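Local coordinates for DltD domain-containing protein (Beauveria bassiana, PDB 7D78), which is a thioesterase of the polyketide transferase af380 family that probably cyclises polyketide chains into medium-ring lactones, at residues F189-F194 with I234-Y239. Sequence-based numbering, arbitrary orientation.
Sequences FMLPPF and IALQTY
Phe189 O is gripped twice: Leu236 N reaches it at 2.9 Å along a nearly straight bond (174°), and a water donates to it while accepting from Gln237 N, so the carbonyl is tied to two successive amides of the turn that runs from Ala235 to Thr238. Next along, Leu191 and Ile234 exchange backbone bonds in both directions, with Ile234 N to Leu191 O the shorter at 2.8 Å. Together these make a two-stranded antiparallel ribbon, separate from the large mixed sheet of the alpha/beta hydrolase fold and lying beside helix 168-183, where Leu236 also touches Gln174 and Asp178. Met190 and Ala235 form the non-hydrogen-bonded pair. Two successive kinks in the Met190 side chain (chi2 -69°) fold it back over the neighbouring strand, bringing SD to 3.6 Å from Ala235 CA and CE against Ile234 C. With an alanine in place of Met190, the Ile234-Ala235 peptide would probably lose the sulfur and methyl that cover it on this face. On the other face Leu191 CD2 lies between Ile234 CG1 and Leu236 CD1, 3.9 Å from each, while its CD1 meets the edge of the Tyr239 ring. Pro193 CG packs against Ile234 CG2. A second water, in the plane of the Tyr239 ring, links Tyr239 OH (2.7 Å) to Pro193 O, which it reaches as donor.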
loop_
_atom_site.group_PDB
_atom_site.type_symbol
_atom_site.label_atom_id
_atom_site.label_comp_id
_atom_site.label_asym_id
_atom_site.label_seq_id
_atom_site.Cartn_x
_atom_site.Cartn_y
_atom_site.Cartn_z
ATOM N N PHE A 189 15.888 -3.123 11.772
ATOM C CA PHE A 189 16.349 -2.008 12.582
ATOM C C PHE A 189 15.162 -1.350 13.287
ATOM O O PHE A 189 14.116 -1.106 12.673
ATOM C CB PHE A 189 17.099 -1.003 11.706
ATOM C CG PHE A 189 17.660 0.171 12.466
ATOM C CD1 PHE A 189 18.762 0.021 13.287
ATOM C CD2 PHE A 189 17.083 1.427 12.350
ATOM C CE1 PHE A 189 19.284 1.104 13.978
ATOM C CE2 PHE A 189 17.597 2.515 13.047
ATOM C CZ PHE A 189 18.700 2.348 13.860
ATOM N N MET A 190 15.319 -1.086 14.585
ATOM C CA MET A 190 14.310 -0.433 15.406
ATOM C C MET A 190 14.806 0.930 15.879
ATOM O O MET A 190 16.006 1.145 16.068
ATOM C CB MET A 190 13.944 -1.282 16.628
ATOM C CG MET A 190 13.623 -2.720 16.320
ATOM S SD MET A 190 12.082 -2.846 15.407
ATOM C CE MET A 190 10.867 -2.513 16.679
ATOM N N LEU A 191 13.867 1.848 16.096
ATOM C CA LEU A 191 14.211 3.160 16.626
ATOM C C LEU A 191 12.994 3.729 17.336
ATOM O O LEU A 191 11.862 3.369 16.992
ATOM C CB LEU A 191 14.675 4.107 15.510
ATOM C CG LEU A 191 13.614 4.654 14.529
ATOM C CD1 LEU A 191 14.213 5.775 13.715
ATOM C CD2 LEU A 191 13.079 3.574 13.589
ATOM N N PRO A 192 13.184 4.613 18.313
ATOM C CA PRO A 192 12.051 5.360 18.860
ATOM C C PRO A 192 11.424 6.212 17.774
ATOM O O PRO A 192 12.147 6.812 16.966
ATOM C CB PRO A 192 12.686 6.243 19.955
ATOM C CG PRO A 192 14.069 5.725 20.148
ATOM C CD PRO A 192 14.469 5.097 18.850
ATOM N N PRO A 193 10.090 6.275 17.703
ATOM C CA PRO A 193 9.450 7.129 16.687
ATOM C C PRO A 193 9.800 8.601 16.828
ATOM O O PRO A 193 9.635 9.359 15.860
ATOM C CB PRO A 193 7.945 6.908 16.914
ATOM C CG PRO A 193 7.816 5.821 17.926
ATOM C CD PRO A 193 9.124 5.585 18.577
ATOM N N PHE A 194 10.235 9.035 18.015
ATOM C CA PHE A 194 10.669 10.407 18.257
ATOM C C PHE A 194 11.860 10.368 19.205
ATOM O O PHE A 194 11.754 9.813 20.304
ATOM C CB PHE A 194 9.534 11.257 18.853
ATOM C CG PHE A 194 8.262 11.227 18.043
ATOM C CD1 PHE A 194 7.297 10.270 18.283
ATOM C CD2 PHE A 194 8.035 12.164 17.041
ATOM C CE1 PHE A 194 6.128 10.230 17.538
ATOM C CE2 PHE A 194 6.867 12.129 16.291
ATOM C CZ PHE A 194 5.913 11.158 16.547
ATOM N N ILE A 234 9.706 1.612 16.939
ATOM C CA ILE A 234 9.078 1.111 15.722
ATOM C C ILE A 234 10.146 0.495 14.832
ATOM O O ILE A 234 11.332 0.827 14.919
ATOM C CB ILE A 234 8.321 2.212 14.938
ATOM C CG1 ILE A 234 9.286 3.362 14.566
ATOM C CG2 ILE A 234 7.118 2.706 15.734
ATOM C CD1 ILE A 234 8.725 4.348 13.542
ATOM N N ALA A 235 9.709 -0.405 13.956
ATOM C CA ALA A 235 10.573 -0.859 12.874
ATOM C C ALA A 235 10.786 0.276 11.879
ATOM O O ALA A 235 9.825 0.930 11.460
ATOM C CB ALA A 235 9.956 -2.064 12.164
ATOM N N LEU A 236 12.045 0.509 11.495
ATOM C CA LEU A 236 12.328 1.500 10.458
ATOM C C LEU A 236 11.508 1.258 9.190
ATOM O O LEU A 236 11.107 2.217 8.513
ATOM C CB LEU A 236 13.828 1.501 10.124
ATOM C CG LEU A 236 14.317 2.613 9.185
ATOM C CD1 LEU A 236 14.592 3.935 9.961
ATOM C CD2 LEU A 236 15.564 2.157 8.440
ATOM N N GLN A 237 11.228 -0.010 8.859
ATOM C CA GLN A 237 10.489 -0.302 7.630
ATOM C C GLN A 237 9.090 0.299 7.629
ATOM O O GLN A 237 8.464 0.366 6.564
ATOM C CB GLN A 237 10.402 -1.812 7.403
ATOM C CG GLN A 237 11.729 -2.440 6.959
ATOM C CD GLN A 237 12.308 -1.783 5.700
ATOM O OE1 GLN A 237 11.572 -1.423 4.781
ATOM N NE2 GLN A 237 13.636 -1.634 5.662
ATOM N N THR A 238 8.582 0.713 8.796
ATOM C CA THR A 238 7.377 1.536 8.887
ATOM C C THR A 238 7.443 2.656 7.864
ATOM O O THR A 238 6.463 2.934 7.167
ATOM C CB THR A 238 7.229 2.135 10.291
ATOM O OG1 THR A 238 7.094 1.085 11.253
ATOM C CG2 THR A 238 6.015 3.092 10.369
ATOM N N TYR A 239 8.617 3.287 7.752
ATOM C CA TYR A 239 8.751 4.431 6.863
ATOM C C TYR A 239 8.597 4.034 5.400
ATOM O O TYR A 239 8.204 4.864 4.575
ATOM C CB TYR A 239 10.096 5.107 7.110
ATOM C CG TYR A 239 10.241 5.644 8.520
ATOM C CD1 TYR A 239 9.137 6.131 9.225
ATOM C CD2 TYR A 239 11.483 5.669 9.145
ATOM C CE1 TYR A 239 9.280 6.631 10.532
ATOM C CE2 TYR A 239 11.636 6.161 10.430
ATOM C CZ TYR A 239 10.545 6.647 11.115
ATOM O OH TYR A 239 10.732 7.134 12.394
HETATM O O HOH W 1 13.221 -2.073 10.022
HETATM O O HOH W 2 8.553 8.230 13.579
#